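Local coordinates for aldehyde dehydrogenase (Trypanosoma brucei, PDB 5MYP), which probably oxidises aldehydes to carboxylic acids with NAD+ as the electron acceptor, as a glycosomal member of the aldehyde dehydrogenase family, at residues V274-L279 against K333-G338; E281-M286 against T346-I351. All coordinates share one frame; numbering follows the deposited sequence.

Contact 1: residues V274-L279 against K333-G338; sequences VLVDAL and KVAVGG
Val276 of helix 272-287 meets Ala335 and Val336 of strand 333-336 mainly through methyl groups. The closest approach is Val276 CG1 to Val336 CG2 at 3.9 Å, an ordinary van der Waals separation. Val276 CG1 also reaches Ala335 CB at 4.3 Å, so one methyl serves both strand residues. That methyl stands anti to the backbone N (chi1 169°), beside the carbonyl carbon, and it is this branch that is directed at the strand. On Val336 the other branch does the touching: CG2, anti to the carbonyl carbon and beside the backbone N. The two valines pass alongside one another, running opposite ways, instead of meeting end on. Val336 CG2 lies 4.1 Å from Val276 O as well, a contact of methyl with carbonyl.

No hydrogen bond joins the two segments. The helix is bonded within itself, Leu279 N to Leu275 O at 2.8 Å, while strand 333-336 bonds to its antiparallel neighbour 346-353. There Ala335 and Val336 both face Ile351, which makes a classic beta bulge. Consistent with this, consecutive side chains, Ala335 and Val336, both have their CB atoms directed toward the helix.

Leu275 packs on Val265 and Val267 of strand 264-268, and Leu279, though directed to the strand's side, packs on Ile247 of helix 240-252 and on Ile351. With 104 Å² buried in all and each touching residue only partly exposed, the chemistry implies a small apolar seam near the surface that gives dispersion contact but no directional bond, with Val336 continuing onto Ala280 and Arg283 of the same helix.

Contact 2: residues E281-M286 against T346-I351; sequences EARKAM and TIAPTI
Arg283 lies across Pro349, its aliphatic part against the proline ring and its guanidinium reaching the backbone beyond. The setting is the catalytic alpha/beta domain of the aldehyde dehydrogenase fold, where helix 272-287 packs on the interrupted strand 346-353 at the loop residues Ala348 and Pro349. Arg283 CG is anti to the backbone N (chi1 -167°), and the chain stays extended through chi2 before bending at chi3 (79°). The extended part brings CD to 3.8 Å from Pro349 CB, while CG is 4.1 Å from both Pro349 CB and Pro349 CG. The two side chains cross obliquely, and the bend carries the guanidinium to Pro349 O.

There Arg283 NH2 donates a hydrogen bond to Pro349 O at 2.9 Å. The donor lies in the carbonyl plane, but the N-H...O angle of 132° is well short of straight, and the oxygen is tilted from the guanidinium plane. The same nitrogen touches Ala348 CB at 3.5 Å. Its stronger polar partner is Glu339, whose OE1 forms a salt bridge with Arg283 NH2. In this buried residue, NH2 is thus gripped by a carboxylate and a carbonyl, and the acid would be expected to offset the guanidinium charge. Leu292 of helix 289-296 packs against the Arg283 side chain.

Pro349 also contacts Met248 and Ile252 of helix 240-252, placing it between two helices, while Met286 packs on Phe474 of the second subunit. Next to the proline, Thr350 sets out from the backbone away from helix 272-287. Its hydroxyl takes a hydrogen bond from Gly338 N and also folds back on its own segment: Thr350 OG1 donates to Ala348 O at 2.9 Å from above the carbonyl plane.

How the contacts relate
Contact 1 and contact 2 have centres 9 Å apart and use successive parts of helix 272-287, with 274-279 preceding 281-286. Their partners, 333-338 and 346-351, follow in the same order, so the segments alternate along the chain. Strands 333-336 and 346-353 are antiparallel neighbours in one mixed sheet, making the two contacts adjoining parts of a single helix-on-sheet interface. Direct joins include a probable hydrogen bond between Val336 O and Ile351 N, as well as packing of Gly337 CA on Arg283 NH2 at 3.3 Å. Together the contacts lay one face of helix 272-287 against these two strands of the catalytic-domain sheet, away from the predicted catalytic residues, Glu223 and Cys259.

Contact 1: residues V274-L279 against K333-G338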
loop_
_atom_site.group_PDB
_atom_site.type_symbol
_atom_site.label_atom_id
_atom_site.label_comp_id
_atom_site.label_asym_id
_atom_site.label_seq_id
_atom_site.Cartn_x
_atom_site.Cartn_y
_atom_site.Cartn_z
ATOM N N VAL A 274 -27.812 14.199 -30.810
ATOM C CA VAL A 274 -28.791 13.367 -30.087
ATOM C C VAL A 274 -28.475 13.228 -28.591
ATOM O O VAL A 274 -29.390 13.249 -27.767
ATOM C CB VAL A 274 -29.011 11.968 -30.725
ATOM C CG1 VAL A 274 -29.656 12.105 -32.099
ATOM C CG2 VAL A 274 -27.727 11.146 -30.802
ATOM N N LEU A 275 -27.191 13.118 -28.247
ATOM C CA LEU A 275 -26.783 13.041 -26.841
ATOM C C LEU A 275 -27.091 14.338 -26.100
ATOM O O LEU A 275 -27.682 14.309 -25.023
ATOM C CB LEU A 275 -25.290 12.714 -26.709
ATOM C CG LEU A 275 -24.705 12.671 -25.289
ATOM C CD1 LEU A 275 -25.454 11.691 -24.400
ATOM C CD2 LEU A 275 -23.227 12.332 -25.344
ATOM N N VAL A 276 -26.689 15.463 -26.686
ATOM C CA VAL A 276 -26.880 16.777 -26.060
ATOM C C VAL A 276 -28.372 17.067 -25.857
ATOM O O VAL A 276 -28.772 17.527 -24.790
ATOM C CB VAL A 276 -26.176 17.896 -26.864
ATOM C CG1 VAL A 276 -26.591 19.282 -26.388
ATOM C CG2 VAL A 276 -24.660 17.735 -26.771
ATOM N N ASP A 277 -29.184 16.778 -26.873
ATOM C CA ASP A 277 -30.642 16.913 -26.762
ATOM C C ASP A 277 -31.219 16.008 -25.671
ATOM O O ASP A 277 -32.064 16.446 -24.892
ATOM C CB ASP A 277 -31.330 16.606 -28.099
ATOM C CG ASP A 277 -31.098 17.688 -29.153
ATOM O OD1 ASP A 277 -30.414 18.701 -28.879
ATOM O OD2 ASP A 277 -31.616 17.522 -30.277
ATOM N N ALA A 278 -30.755 14.759 -25.616
ATOM C CA ALA A 278 -31.198 13.809 -24.590
ATOM C C ALA A 278 -30.802 14.254 -23.179
ATOM O O ALA A 278 -31.599 14.142 -22.247
ATOM C CB ALA A 278 -30.661 12.414 -24.879
ATOM N N LEU A 279 -29.578 14.758 -23.028
ATOM C CA LEU A 279 -29.121 15.332 -21.748
ATOM C C LEU A 279 -29.983 16.518 -21.310
ATOM O O LEU A 279 -30.309 16.645 -20.127
ATOM C CB LEU A 279 -27.642 15.748 -21.824
ATOM C CG LEU A 279 -26.608 14.611 -21.844
ATOM C CD1 LEU A 279 -25.235 15.117 -22.262
ATOM C CD2 LEU A 279 -26.524 13.927 -20.487
ATOM N N LYS A 333 -19.049 26.789 -25.867
ATOM C CA LYS A 333 -20.400 27.272 -26.139
ATOM C C LYS A 333 -21.365 26.650 -25.132
ATOM O O LYS A 333 -21.414 25.427 -25.007
ATOM C CB LYS A 333 -20.820 26.880 -27.561
ATOM C CG LYS A 333 -22.162 27.441 -28.018
ATOM C CD LYS A 333 -22.494 26.982 -29.431
ATOM C CE LYS A 333 -23.615 27.804 -30.054
ATOM N NZ LYS A 333 -24.903 27.681 -29.318
ATOM N N VAL A 334 -22.131 27.482 -24.427
ATOM C CA VAL A 334 -23.195 26.985 -23.548
ATOM C C VAL A 334 -24.316 26.446 -24.438
ATOM O O VAL A 334 -25.137 27.209 -24.946
ATOM C CB VAL A 334 -23.729 28.076 -22.587
ATOM C CG1 VAL A 334 -24.928 27.565 -21.791
ATOM C CG2 VAL A 334 -22.627 28.539 -21.643
ATOM N N ALA A 335 -24.309 25.129 -24.652
ATOM C CA ALA A 335 -25.321 24.455 -25.467
ATOM C C ALA A 335 -26.616 24.239 -24.687
ATOM O O ALA A 335 -27.706 24.378 -25.245
ATOM C CB ALA A 335 -24.792 23.124 -25.981
ATOM N N VAL A 336 -26.487 23.868 -23.412
ATOM C CA VAL A 336 -27.630 23.666 -22.518
ATOM C C VAL A 336 -27.329 24.317 -21.169
ATOM O O VAL A 336 -26.237 24.151 -20.628
ATOM C CB VAL A 336 -27.929 22.162 -22.298
ATOM C CG1 VAL A 336 -29.112 21.962 -21.349
ATOM C CG2 VAL A 336 -28.199 21.468 -23.627
ATOM N N GLY A 337 -28.291 25.073 -20.651
ATOM C CA GLY A 337 -28.242 25.574 -19.281
ATOM C C GLY A 337 -27.507 26.892 -19.093
ATOM O O GLY A 337 -27.777 27.862 -19.794
ATOM N N GLY A 338 -26.585 26.922 -18.132
ATOM C CA GLY A 338 -25.836 28.133 -17.793
ATOM C C GLY A 338 -26.524 29.050 -16.794
ATOM O O GLY A 338 -26.022 30.137 -16.513
#

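Contact 2: residues E281-M286 against T346-I351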
loop_
_atom_site.group_PDB
_atom_site.type_symbol
_atom_site.label_atom_id
_atom_site.label_comp_id
_atom_site.label_asym_id
_atom_site.label_seq_id
_atom_site.Cartn_x
_atom_site.Cartn_y
_atom_site.Cartn_z
ATOM N N GLU A 281 -33.175 17.026 -22.131
ATOM C CA GLU A 281 -34.459 16.462 -21.698
ATOM C C GLU A 281 -34.375 15.832 -20.312
ATOM O O GLU A 281 -35.263 16.049 -19.486
ATOM C CB GLU A 281 -34.998 15.438 -22.713
ATOM C CG GLU A 281 -35.436 16.036 -24.046
ATOM C CD GLU A 281 -36.458 17.153 -23.895
ATOM O OE1 GLU A 281 -37.462 16.954 -23.174
ATOM O OE2 GLU A 281 -36.254 18.238 -24.488
ATOM N N ALA A 282 -33.308 15.069 -20.060
ATOM C CA ALA A 282 -33.071 14.475 -18.740
ATOM C C ALA A 282 -32.968 15.539 -17.641
ATOM O O ALA A 282 -33.541 15.374 -16.561
ATOM C CB ALA A 282 -31.814 13.615 -18.760
ATOM N N ARG A 283 -32.253 16.628 -17.934
ATOM C CA ARG A 283 -32.089 17.739 -16.988
ATOM C C ARG A 283 -33.426 18.382 -16.602
ATOM O O ARG A 283 -33.678 18.620 -15.416
ATOM C CB ARG A 283 -31.155 18.807 -17.563
ATOM C CG ARG A 283 -30.676 19.834 -16.551
ATOM C CD ARG A 283 -29.855 20.925 -17.221
ATOM N NE ARG A 283 -30.705 21.917 -17.893
ATOM C CZ ARG A 283 -30.665 23.244 -17.722
ATOM N NH1 ARG A 283 -31.518 24.011 -18.395
ATOM N NH2 ARG A 283 -29.786 23.825 -16.907
ATOM N N LYS A 284 -34.260 18.668 -17.604
ATOM C CA LYS A 284 -35.604 19.232 -17.381
ATOM C C LYS A 284 -36.456 18.312 -16.518
ATOM O O LYS A 284 -37.106 18.769 -15.577
ATOM C CB LYS A 284 -36.336 19.476 -18.709
ATOM C CG LYS A 284 -35.773 20.612 -19.546
ATOM C CD LYS A 284 -36.455 20.701 -20.910
ATOM C CE LYS A 284 -35.525 21.256 -21.980
ATOM N NZ LYS A 284 -34.958 22.587 -21.626
ATOM N N ALA A 285 -36.447 17.023 -16.852
ATOM C CA ALA A 285 -37.190 16.007 -16.104
ATOM C C ALA A 285 -36.781 15.938 -14.628
ATOM O O ALA A 285 -37.644 15.925 -13.747
ATOM C CB ALA A 285 -37.019 14.644 -16.757
ATOM N N MET A 286 -35.476 15.929 -14.361
ATOM C CA MET A 286 -34.965 15.763 -12.993
ATOM C C MET A 286 -35.087 17.015 -12.115
ATOM O O MET A 286 -35.358 16.900 -10.921
ATOM C CB MET A 286 -33.512 15.277 -13.018
ATOM C CG MET A 286 -33.383 13.861 -13.543
ATOM S SD MET A 286 -31.680 13.266 -13.609
ATOM C CE MET A 286 -31.876 11.846 -14.679
ATOM N N THR A 346 -26.065 28.704 -6.497
ATOM C CA THR A 346 -26.799 27.767 -7.334
ATOM C C THR A 346 -26.280 27.872 -8.759
ATOM O O THR A 346 -26.272 28.963 -9.323
ATOM C CB THR A 346 -28.306 28.084 -7.320
ATOM O OG1 THR A 346 -28.793 28.061 -5.974
ATOM C CG2 THR A 346 -29.073 27.064 -8.128
ATOM N N ILE A 347 -25.819 26.751 -9.314
ATOM C CA ILE A 347 -25.464 26.656 -10.734
ATOM C C ILE A 347 -26.150 25.414 -11.306
ATOM O O ILE A 347 -25.876 24.298 -10.870
ATOM C CB ILE A 347 -23.938 26.542 -10.962
ATOM C CG1 ILE A 347 -23.198 27.738 -10.347
ATOM C CG2 ILE A 347 -23.621 26.432 -12.459
ATOM C CD1 ILE A 347 -21.687 27.621 -10.389
ATOM N N ALA A 348 -27.046 25.610 -12.274
ATOM C CA ALA A 348 -27.738 24.489 -12.907
ATOM C C ALA A 348 -26.766 23.695 -13.789
ATOM O O ALA A 348 -25.773 24.255 -14.263
ATOM C CB ALA A 348 -28.914 24.981 -13.739
ATOM N N PRO A 349 -27.041 22.392 -14.010
ATOM C CA PRO A 349 -26.187 21.609 -14.902
ATOM C C PRO A 349 -26.076 22.262 -16.276
ATOM O O PRO A 349 -27.090 22.659 -16.857
ATOM C CB PRO A 349 -26.891 20.249 -14.984
ATOM C CG PRO A 349 -27.726 20.177 -13.762
ATOM C CD PRO A 349 -28.142 21.584 -13.462
ATOM N N THR A 350 -24.844 22.399 -16.752
ATOM C CA THR A 350 -24.539 23.170 -17.943
ATOM C C THR A 350 -23.670 22.338 -18.875
ATOM O O THR A 350 -22.607 21.864 -18.471
ATOM C CB THR A 350 -23.825 24.474 -17.558
ATOM O OG1 THR A 350 -24.697 25.262 -16.733
ATOM C CG2 THR A 350 -23.413 25.280 -18.790
ATOM N N ILE A 351 -24.140 22.158 -20.109
ATOM C CA ILE A 351 -23.437 21.379 -21.127
ATOM C C ILE A 351 -22.684 22.337 -22.044
ATOM O O ILE A 351 -23.294 23.228 -22.651
ATOM C CB ILE A 351 -24.410 20.527 -21.974
ATOM C CG1 ILE A 351 -25.304 19.658 -21.071
ATOM C CG2 ILE A 351 -23.638 19.665 -22.973
ATOM C CD1 ILE A 351 -26.382 18.901 -21.811
#